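Local structure of transcriptional regulator (NtrC family) (Aquifex aeolicus, 3DZD) at residues D184-A188 / L228-L234; P300-R304 / E342-V347; E329-T334 / E364-P368. The protein probably activates transcription by sigma-54 RNA polymerase, using an AAA+ ATPase domain that a response regulator receiver domain controls. One frame throughout, in Å; residues are numbered along the deposited sequence.

Interaction 1: D184-A188 / L228-L234; sequences DLNCA and LDEVGEL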
loop_
_atom_site.group_PDB
_atom_site.type_symbol
_atom_site.label_atom_id
_atom_site.label_comp_id
_atom_site.label_asym_id
_atom_site.label_seq_id
_atom_site.Cartn_x
_atom_site.Cartn_y
_atom_site.Cartn_z
ATOM N N ASP A 184 1.991 -11.903 3.200
ATOM C CA ASP A 184 2.097 -13.309 2.836
ATOM C C ASP A 184 3.542 -13.767 2.676
ATOM O O ASP A 184 4.371 -13.082 2.081
ATOM C CB ASP A 184 1.228 -13.667 1.626
ATOM C CG ASP A 184 1.725 -13.058 0.332
ATOM O OD1 ASP A 184 2.823 -12.464 0.324
ATOM O OD2 ASP A 184 1.003 -13.183 -0.685
ATOM N N LEU A 185 3.839 -14.917 3.265
ATOM C CA LEU A 185 5.150 -15.529 3.137
ATOM C C LEU A 185 5.021 -16.906 2.492
ATOM O O LEU A 185 4.270 -17.764 2.971
ATOM C CB LEU A 185 5.818 -15.657 4.506
ATOM C CG LEU A 185 7.149 -16.411 4.485
ATOM C CD1 LEU A 185 8.072 -15.836 3.403
ATOM C CD2 LEU A 185 7.829 -16.377 5.843
ATOM N N ASN A 186 5.747 -17.108 1.400
ATOM C CA ASN A 186 5.776 -18.401 0.736
ATOM C C ASN A 186 6.931 -19.215 1.290
ATOM O O ASN A 186 8.087 -18.831 1.152
ATOM C CB ASN A 186 5.930 -18.220 -0.769
ATOM C CG ASN A 186 5.672 -19.498 -1.542
ATOM O OD1 ASN A 186 6.092 -20.584 -1.136
ATOM N ND2 ASN A 186 4.981 -19.371 -2.670
ATOM N N CYS A 187 6.619 -20.337 1.921
ATOM C CA CYS A 187 7.628 -21.076 2.662
ATOM C C CYS A 187 8.392 -22.060 1.788
ATOM O O CYS A 187 9.297 -22.747 2.262
ATOM C CB CYS A 187 6.992 -21.787 3.854
ATOM S SG CYS A 187 6.129 -20.660 4.988
ATOM N N ALA A 188 8.027 -22.118 0.513
ATOM C CA ALA A 188 8.696 -23.007 -0.427
ATOM C C ALA A 188 9.463 -22.203 -1.467
ATOM O O ALA A 188 10.643 -22.453 -1.705
ATOM C CB ALA A 188 7.692 -23.923 -1.094
ATOM N N LEU A 228 0.928 -17.737 5.904
ATOM C CA LEU A 228 2.048 -18.635 5.651
ATOM C C LEU A 228 1.683 -19.652 4.580
ATOM O O LEU A 228 1.037 -20.663 4.873
ATOM C CB LEU A 228 2.422 -19.366 6.933
ATOM C CG LEU A 228 2.834 -18.476 8.107
ATOM C CD1 LEU A 228 2.966 -19.289 9.363
ATOM C CD2 LEU A 228 4.142 -17.725 7.791
ATOM N N ASP A 229 2.091 -19.391 3.343
ATOM C CA ASP A 229 1.817 -20.316 2.250
ATOM C C ASP A 229 2.730 -21.537 2.334
ATOM O O ASP A 229 3.935 -21.414 2.544
ATOM C CB ASP A 229 1.959 -19.623 0.891
ATOM C CG ASP A 229 1.067 -20.246 -0.186
ATOM O OD1 ASP A 229 0.601 -21.394 0.002
ATOM O OD2 ASP A 229 0.827 -19.581 -1.220
ATOM N N GLU A 230 2.131 -22.710 2.156
ATOM C CA GLU A 230 2.793 -24.006 2.339
ATOM C C GLU A 230 3.664 -24.094 3.578
ATOM O O GLU A 230 4.859 -24.384 3.499
ATOM C CB GLU A 230 3.572 -24.452 1.099
ATOM C CG GLU A 230 3.930 -25.942 1.161
ATOM C CD GLU A 230 2.790 -26.788 1.715
ATOM O OE1 GLU A 230 2.989 -27.565 2.683
ATOM O OE2 GLU A 230 1.677 -26.654 1.173
ATOM N N VAL A 231 3.040 -23.867 4.728
ATOM C CA VAL A 231 3.730 -23.931 6.005
ATOM C C VAL A 231 4.434 -25.273 6.188
ATOM O O VAL A 231 5.392 -25.371 6.950
ATOM C CB VAL A 231 2.760 -23.666 7.193
ATOM C CG1 VAL A 231 1.701 -24.765 7.293
ATOM C CG2 VAL A 231 3.536 -23.523 8.508
ATOM N N GLY A 232 3.966 -26.305 5.494
ATOM C CA GLY A 232 4.590 -27.616 5.595
ATOM C C GLY A 232 6.044 -27.667 5.129
ATOM O O GLY A 232 6.772 -28.604 5.452
ATOM N N GLU A 233 6.472 -26.654 4.376
ATOM C CA GLU A 233 7.833 -26.613 3.842
ATOM C C GLU A 233 8.840 -25.923 4.751
ATOM O O GLU A 233 9.969 -25.674 4.341
ATOM C CB GLU A 233 7.857 -25.921 2.482
ATOM C CG GLU A 233 7.030 -26.599 1.420
ATOM C CD GLU A 233 7.490 -28.013 1.119
ATOM O OE1 GLU A 233 8.553 -28.431 1.630
ATOM O OE2 GLU A 233 6.779 -28.706 0.356
ATOM N N LEU A 234 8.439 -25.610 5.978
ATOM C CA LEU A 234 9.322 -24.919 6.914
ATOM C C LEU A 234 10.304 -25.877 7.574
ATOM O O LEU A 234 9.914 -26.963 8.009
ATOM C CB LEU A 234 8.512 -24.222 8.013
ATOM C CG LEU A 234 7.762 -22.935 7.699
ATOM C CD1 LEU A 234 6.993 -22.481 8.929
ATOM C CD2 LEU A 234 8.722 -21.860 7.230
HETATM O O HOH W 1 11.170 -23.075 4.386
#
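Cys187 tucks its side chain against the turn that follows strand 225-229. Its CB lies 3.4 Å from Glu230 O, and its SG lies 3.6 Å from Leu234 CD2 and 4.2 Å from Val231 CA. Cys187 has the largest area covered by the other segment. Just before it, two parallel strands run side by side. Leu185 pairs with Leu228 and Asn186 with Asp229. Asp229 N donates to Leu185 O (2.7 Å), and Cys187 N donates to Asp229 O (3.0 Å), so Asp229 is held at both its amide and its carbonyl. Leu185 and Leu228 share one face of the sheet, with Leu185 CB 4.2 Å from Leu228 CD2. Asn186 and Asp229 lie on the other. Strand 225-229 ends at Asp229, and Glu230 follows it; this acidic pair fits the Walker B motif of a P-loop AAA+ core. The Asp229 side chain is about 4 Å from the bound ADP. Asn186 probably matches the "glutamate switch" asparagine of related sigma-54 activators. Here it does not meet the Glu230 carboxylate: Asn186 OD1 is 7.9 Å from Glu230 OE2. Instead Asn186 OD1 accepts from Ala188 N (3.0 Å) in an Asx turn, and also from Ser189 N. The Glu230 carboxylate is hydrogen-bonded to Asn271 N and Thr270 OG1, and Glu233, in a 3-10 segment, forms a salt bridge with Lys272. A water donates to both Cys187 O and Glu233 O, at 2.9 Å each. At the outer end, Ala188 CB rests on Glu233 CG (3.7 Å), while Ala188 O accepts from Lys321 of the second subunit.

Interaction 2: P300-R304 / E342-V347; sequences PLRER and EWKGNV. With ADP (adenosine-5'-diphosphate), chain C.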
loop_
_atom_site.group_PDB
_atom_site.type_symbol
_atom_site.label_atom_id
_atom_site.label_comp_id
_atom_site.label_asym_id
_atom_site.label_seq_id
_atom_site.Cartn_x
_atom_site.Cartn_y
_atom_site.Cartn_z
ATOM N N PRO A 300 -10.514 -29.700 -5.065
ATOM C CA PRO A 300 -9.915 -29.500 -6.388
ATOM C C PRO A 300 -10.942 -28.949 -7.360
ATOM O O PRO A 300 -12.154 -29.112 -7.171
ATOM C CB PRO A 300 -9.506 -30.909 -6.815
ATOM C CG PRO A 300 -9.476 -31.715 -5.562
ATOM C CD PRO A 300 -10.484 -31.111 -4.650
ATOM N N LEU A 301 -10.449 -28.284 -8.393
ATOM C CA LEU A 301 -11.303 -27.700 -9.406
ATOM C C LEU A 301 -12.219 -28.752 -10.051
ATOM O O LEU A 301 -13.393 -28.476 -10.299
ATOM C CB LEU A 301 -10.450 -26.984 -10.457
ATOM C CG LEU A 301 -11.156 -26.451 -11.701
ATOM C CD1 LEU A 301 -12.334 -25.573 -11.336
ATOM C CD2 LEU A 301 -10.149 -25.687 -12.577
ATOM N N ARG A 302 -11.686 -29.951 -10.301
ATOM C CA ARG A 302 -12.465 -31.034 -10.904
ATOM C C ARG A 302 -13.587 -31.562 -10.002
ATOM O O ARG A 302 -14.386 -32.398 -10.430
ATOM C CB ARG A 302 -11.554 -32.197 -11.308
ATOM C CG ARG A 302 -10.954 -32.913 -10.127
ATOM C CD ARG A 302 -9.746 -33.728 -10.504
ATOM N NE ARG A 302 -9.116 -34.359 -9.343
ATOM C CZ ARG A 302 -8.124 -33.822 -8.635
ATOM N NH1 ARG A 302 -7.633 -32.622 -8.948
ATOM N NH2 ARG A 302 -7.616 -34.487 -7.607
ATOM N N GLU A 303 -13.640 -31.099 -8.756
ATOM C CA GLU A 303 -14.726 -31.486 -7.853
ATOM C C GLU A 303 -15.783 -30.401 -7.759
ATOM O O GLU A 303 -16.671 -30.479 -6.918
ATOM C CB GLU A 303 -14.207 -31.802 -6.444
ATOM C CG GLU A 303 -13.502 -33.146 -6.314
ATOM C CD GLU A 303 -13.131 -33.478 -4.866
ATOM O OE1 GLU A 303 -13.889 -33.103 -3.930
ATOM O OE2 GLU A 303 -12.078 -34.126 -4.666
ATOM N N ARG A 304 -15.692 -29.393 -8.624
ATOM C CA ARG A 304 -16.512 -28.192 -8.464
ATOM C C ARG A 304 -17.581 -28.016 -9.534
ATOM O O ARG A 304 -18.115 -26.915 -9.723
ATOM C CB ARG A 304 -15.635 -26.951 -8.401
ATOM C CG ARG A 304 -14.641 -26.991 -7.277
ATOM C CD ARG A 304 -14.118 -25.612 -7.011
ATOM N NE ARG A 304 -12.891 -25.645 -6.229
ATOM C CZ ARG A 304 -12.075 -24.606 -6.102
ATOM N NH1 ARG A 304 -12.380 -23.465 -6.716
ATOM N NH2 ARG A 304 -10.969 -24.701 -5.361
ATOM N N GLU A 342 -8.870 -32.815 -16.191
ATOM C CA GLU A 342 -8.568 -33.125 -14.802
ATOM C C GLU A 342 -8.145 -31.904 -13.981
ATOM O O GLU A 342 -8.489 -31.803 -12.806
ATOM C CB GLU A 342 -7.478 -34.188 -14.739
ATOM C CG GLU A 342 -8.003 -35.557 -15.083
ATOM C CD GLU A 342 -8.917 -36.069 -14.002
ATOM O OE1 GLU A 342 -8.500 -36.001 -12.823
ATOM O OE2 GLU A 342 -10.039 -36.526 -14.326
ATOM N N TRP A 343 -7.392 -30.998 -14.604
ATOM C CA TRP A 343 -6.887 -29.801 -13.943
ATOM C C TRP A 343 -6.010 -30.132 -12.750
ATOM O O TRP A 343 -6.306 -29.727 -11.627
ATOM C CB TRP A 343 -8.032 -28.889 -13.508
ATOM C CG TRP A 343 -8.992 -28.563 -14.607
ATOM C CD1 TRP A 343 -10.292 -28.953 -14.698
ATOM C CD2 TRP A 343 -8.727 -27.777 -15.769
ATOM N NE1 TRP A 343 -10.858 -28.454 -15.839
ATOM C CE2 TRP A 343 -9.915 -27.735 -16.523
ATOM C CE3 TRP A 343 -7.599 -27.114 -16.254
ATOM C CZ2 TRP A 343 -10.009 -27.055 -17.729
ATOM C CZ3 TRP A 343 -7.694 -26.439 -17.455
ATOM C CH2 TRP A 343 -8.893 -26.413 -18.178
ATOM N N LYS A 344 -4.925 -30.859 -12.983
ATOM C CA LYS A 344 -3.997 -31.175 -11.897
ATOM C C LYS A 344 -3.400 -29.902 -11.281
ATOM O O LYS A 344 -3.031 -29.877 -10.107
ATOM C CB LYS A 344 -2.887 -32.111 -12.372
ATOM C CG LYS A 344 -1.900 -32.463 -11.272
ATOM C CD LYS A 344 -0.941 -33.563 -11.694
ATOM C CE LYS A 344 -0.089 -34.028 -10.521
ATOM N NZ LYS A 344 0.883 -35.082 -10.923
ATOM N N GLY A 345 -3.301 -28.850 -12.089
ATOM C CA GLY A 345 -2.882 -27.548 -11.604
ATOM C C GLY A 345 -4.056 -26.666 -11.206
ATOM O O GLY A 345 -3.881 -25.489 -10.868
ATOM N N ASN A 346 -5.258 -27.228 -11.267
ATOM C CA ASN A 346 -6.445 -26.539 -10.797
ATOM C C ASN A 346 -6.680 -25.158 -11.419
ATOM O O ASN A 346 -6.597 -25.013 -12.630
ATOM C CB ASN A 346 -6.422 -26.498 -9.274
ATOM C CG ASN A 346 -6.627 -27.876 -8.670
ATOM O OD1 ASN A 346 -7.725 -28.406 -8.728
ATOM N ND2 ASN A 346 -5.563 -28.475 -8.128
ATOM N N VAL A 347 -6.980 -24.152 -10.602
ATOM C CA VAL A 347 -7.412 -22.857 -11.127
ATOM C C VAL A 347 -6.229 -22.146 -11.759
ATOM O O VAL A 347 -6.363 -21.396 -12.728
ATOM C CB VAL A 347 -8.030 -21.965 -10.031
ATOM C CG1 VAL A 347 -8.419 -20.605 -10.595
ATOM C CG2 VAL A 347 -9.238 -22.640 -9.412
HETATM P PB ADP C . -3.107 -21.341 -4.259
HETATM O O1B ADP C . -3.027 -20.114 -3.372
HETATM O O2B ADP C . -1.780 -22.026 -4.505
HETATM O O3B ADP C . -4.169 -22.321 -3.863
HETATM P PA ADP C . -3.757 -19.320 -6.238
HETATM O O1A ADP C . -5.071 -18.750 -5.781
HETATM O O2A ADP C . -2.502 -18.541 -5.901
HETATM O O3A ADP C . -3.639 -20.851 -5.714
HETATM O "O5'" ADP C . -3.805 -19.495 -7.837
HETATM C "C5'" ADP C . -5.015 -19.297 -8.554
HETATM C "C4'" ADP C . -4.924 -18.131 -9.519
HETATM O "O4'" ADP C . -6.237 -17.951 -10.036
HETATM C "C3'" ADP C . -4.640 -16.843 -8.776
HETATM O "O3'" ADP C . -4.181 -15.864 -9.713
HETATM C "C2'" ADP C . -5.977 -16.361 -8.278
HETATM O "O2'" ADP C . -5.989 -14.943 -8.454
HETATM C "C1'" ADP C . -6.953 -16.980 -9.257
HETATM N N9 ADP C . -8.064 -17.667 -8.565
HETATM C C8 ADP C . -7.955 -18.797 -7.842
HETATM N N7 ADP C . -9.149 -19.196 -7.364
HETATM C C5 ADP C . -10.059 -18.303 -7.789
HETATM C C6 ADP C . -11.519 -18.130 -7.626
HETATM N N6 ADP C . -12.248 -19.021 -6.902
HETATM N N1 ADP C . -12.090 -17.070 -8.228
HETATM C C2 ADP C . -11.363 -16.196 -8.948
HETATM N N3 ADP C . -10.035 -16.283 -9.133
HETATM C C4 ADP C . -9.342 -17.301 -8.585
HETATM O O HOH W 2 -8.849 -30.464 -10.375
#
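Leu301, Arg302 and Asn346 bury the most surface here. Leu301 points at the opposing turn. Its CD2 sits over one face of the Trp343 ring, 3.7 Å from Trp343 CG, and makes a CH-pi contact with the five-membered ring. Leu301 N donates to Asn346 OD1 at 2.7 Å. Asn346 ND2 bonds to Glu160 and Ser161, so this side chain joins the lid to the loop of residues 160-163. Asn346 closes a type I turn that starts at Trp343, with Asn346 N bonded to Trp343 O (2.7 Å). The Trp-Lys-Gly-Asn-Val run opens the WxGNxREL signature of sigma-54 activators, which leads into the sensor II helix of the AAA+ lid. Val347 reaches the nucleotide: its CG1 is 3.3 Å from ADP C8. Arg302 lies along Glu342, with Arg302 CD 3.3 Å from Glu342 O. The salt bridge from Arg302 NE to Glu342 OE1 is long, 3.9 Å, with the oxygen well out of the guanidinium plane, so only the charges attract and no N-H points at it. The stronger partner of this guanidinium is Glu160. A water accepts from Arg302 N and Arg302 NH1, both at 2.9 Å, and lies 2.8 Å from Glu342 O and 2.9 Å from Asn346 OD1.

Interaction 3: E329-T334 / E364-P368; sequences ELSEET and EVIKP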
loop_
_atom_site.group_PDB
_atom_site.type_symbol
_atom_site.label_atom_id
_atom_site.label_comp_id
_atom_site.label_asym_id
_atom_site.label_seq_id
_atom_site.Cartn_x
_atom_site.Cartn_y
_atom_site.Cartn_z
ATOM N N GLU A 329 -16.957 -14.787 -25.972
ATOM C CA GLU A 329 -17.751 -15.972 -25.685
ATOM C C GLU A 329 -16.952 -17.253 -25.842
ATOM O O GLU A 329 -16.107 -17.372 -26.733
ATOM C CB GLU A 329 -19.011 -16.026 -26.552
ATOM C CG GLU A 329 -18.735 -16.181 -28.035
ATOM C CD GLU A 329 -19.949 -16.660 -28.808
ATOM O OE1 GLU A 329 -20.540 -15.848 -29.554
ATOM O OE2 GLU A 329 -20.318 -17.847 -28.662
ATOM N N LEU A 330 -17.223 -18.200 -24.951
ATOM C CA LEU A 330 -16.710 -19.552 -25.070
ATOM C C LEU A 330 -17.675 -20.361 -25.914
ATOM O O LEU A 330 -18.877 -20.373 -25.647
ATOM C CB LEU A 330 -16.609 -20.209 -23.694
ATOM C CG LEU A 330 -15.631 -19.615 -22.693
ATOM C CD1 LEU A 330 -15.828 -20.244 -21.309
ATOM C CD2 LEU A 330 -14.205 -19.799 -23.205
ATOM N N SER A 331 -17.154 -21.055 -26.919
ATOM C CA SER A 331 -17.998 -21.906 -27.740
ATOM C C SER A 331 -18.562 -23.016 -26.876
ATOM O O SER A 331 -17.987 -23.362 -25.844
ATOM C CB SER A 331 -17.206 -22.499 -28.904
ATOM O OG SER A 331 -16.456 -23.630 -28.498
ATOM N N GLU A 332 -19.692 -23.573 -27.289
ATOM C CA GLU A 332 -20.254 -24.704 -26.571
ATOM C C GLU A 332 -19.269 -25.861 -26.590
ATOM O O GLU A 332 -19.155 -26.613 -25.619
ATOM C CB GLU A 332 -21.596 -25.126 -27.171
ATOM C CG GLU A 332 -22.777 -24.395 -26.567
ATOM C CD GLU A 332 -22.807 -24.520 -25.054
ATOM O OE1 GLU A 332 -22.748 -25.666 -24.553
ATOM O OE2 GLU A 332 -22.882 -23.475 -24.367
ATOM N N GLU A 333 -18.555 -25.991 -27.702
ATOM C CA GLU A 333 -17.532 -27.012 -27.839
ATOM C C GLU A 333 -16.467 -26.849 -26.759
ATOM O O GLU A 333 -16.064 -27.825 -26.120
ATOM C CB GLU A 333 -16.885 -26.939 -29.225
ATOM C CG GLU A 333 -17.648 -27.688 -30.313
ATOM C CD GLU A 333 -19.012 -27.079 -30.633
ATOM O OE1 GLU A 333 -19.199 -25.855 -30.428
ATOM O OE2 GLU A 333 -19.895 -27.831 -31.104
ATOM N N THR A 334 -16.020 -25.608 -26.572
ATOM C CA THR A 334 -15.014 -25.271 -25.565
ATOM C C THR A 334 -15.472 -25.659 -24.158
ATOM O O THR A 334 -14.723 -26.286 -23.404
ATOM C CB THR A 334 -14.673 -23.765 -25.599
ATOM O OG1 THR A 334 -14.014 -23.447 -26.835
ATOM C CG2 THR A 334 -13.774 -23.386 -24.428
ATOM N N GLU A 364 -13.930 -15.524 -31.587
ATOM C CA GLU A 364 -14.493 -16.338 -30.510
ATOM C C GLU A 364 -13.601 -17.550 -30.257
ATOM O O GLU A 364 -13.024 -18.107 -31.191
ATOM C CB GLU A 364 -15.914 -16.791 -30.845
ATOM C CG GLU A 364 -16.943 -15.667 -30.903
ATOM C CD GLU A 364 -17.080 -15.049 -32.288
ATOM O OE1 GLU A 364 -16.134 -15.159 -33.097
ATOM O OE2 GLU A 364 -18.142 -14.452 -32.568
ATOM N N VAL A 365 -13.494 -17.960 -28.997
ATOM C CA VAL A 365 -12.520 -18.986 -28.618
ATOM C C VAL A 365 -13.038 -20.424 -28.713
ATOM O O VAL A 365 -14.046 -20.785 -28.105
ATOM C CB VAL A 365 -11.899 -18.718 -27.214
ATOM C CG1 VAL A 365 -10.909 -17.563 -27.280
ATOM C CG2 VAL A 365 -12.980 -18.430 -26.192
ATOM N N ILE A 366 -12.328 -21.229 -29.499
ATOM C CA ILE A 366 -12.600 -22.655 -29.624
ATOM C C ILE A 366 -11.379 -23.414 -29.101
ATOM O O ILE A 366 -10.388 -22.795 -28.713
ATOM C CB ILE A 366 -12.935 -23.049 -31.073
ATOM C CG1 ILE A 366 -13.822 -21.974 -31.715
ATOM C CG2 ILE A 366 -13.621 -24.410 -31.109
ATOM C CD1 ILE A 366 -14.078 -22.167 -33.197
ATOM N N LYS A 367 -11.436 -24.742 -29.101
ATOM C CA LYS A 367 -10.584 -25.512 -28.196
ATOM C C LYS A 367 -9.515 -26.449 -28.770
ATOM O O LYS A 367 -9.699 -27.664 -28.787
ATOM C CB LYS A 367 -11.477 -26.303 -27.244
ATOM C CG LYS A 367 -12.749 -26.821 -27.897
ATOM C CD LYS A 367 -12.440 -27.583 -29.172
ATOM C CE LYS A 367 -13.251 -28.860 -29.269
ATOM N NZ LYS A 367 -12.650 -29.808 -30.252
ATOM N N PRO A 368 -8.381 -25.892 -29.220
ATOM C CA PRO A 368 -7.239 -26.782 -29.465
ATOM C C PRO A 368 -6.583 -27.229 -28.153
ATOM O O PRO A 368 -6.935 -28.278 -27.603
ATOM C CB PRO A 368 -6.278 -25.902 -30.274
ATOM C CG PRO A 368 -7.145 -24.839 -30.870
ATOM C CD PRO A 368 -8.188 -24.570 -29.835
#
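The two segments meet through a single backbone bridge, Leu330 with Val365, whose CA atoms are 5.5 Å apart. Ser331 N donates weakly to Val365 O (3.3 Å). The same carbonyl takes a second bond from a side chain: Thr334 OG1 donates to Val365 O at 2.9 Å. Segment 329-334 then turns into helix 332-339, while segment 364-368 stays extended and passes beside the helix start. Thr334 CA and Lys367 CA come within 5.2 Å of each other.

Ser331 is the N-cap of the helix. Its OG accepts from Thr334 N (2.8 Å), so the first turn is capped by its own side chain while Thr334 reaches across to the other segment. Val365 is the most covered residue. Its CG2 packs 3.5 Å from Leu330 CD2 and 3.3 Å from Glu329 O. Both Leu330 and Val365 also touch Leu316 of helix 307-322, so the bridge sits on a small apolar core. At the Glu329-Glu364 end two acidic side chains meet. Contact is between the aliphatic CG atoms of Glu329 and Glu364, 3.4 Å apart; the carboxylates are like charges, Glu329 OE1 4.1 Å from Glu364 OE2. Glu364 is poorly ordered. Lys367 lays its aliphatic part on the helix, with Lys367 CG 3.6 Å from Thr334 CA. Ile366 CG2 approaches Ser331 OG at 3.9 Å.

A disulfide, Cys327-Cys361, joins the same two chain runs just before these segments. The contact ties the chain after helix 346-359 to the capped start of helix 332-339, within the small all-helical lid of an AAA+ ATPase.

In the fold
From the N terminus, the chain first passes through the receiver domain, which holds none of these contacts. Interaction 1 then closes a loop of 39 residues between neighbouring strands of the P-loop sheet. It is complete before interaction 2 begins at 300-304, where the chain leaves the last strand of that sheet for the lid. Interactions 2 and 3, which close loops of 37 and 29 residues, cross: 329-334 lies inside the loop closed by interaction 2, and 364-368 follows 342-347. Together they tie the ends of the lid helices 307-322, 332-339 and 346-359 to one another. Interactions 1 and 2 both lie near the bound ADP.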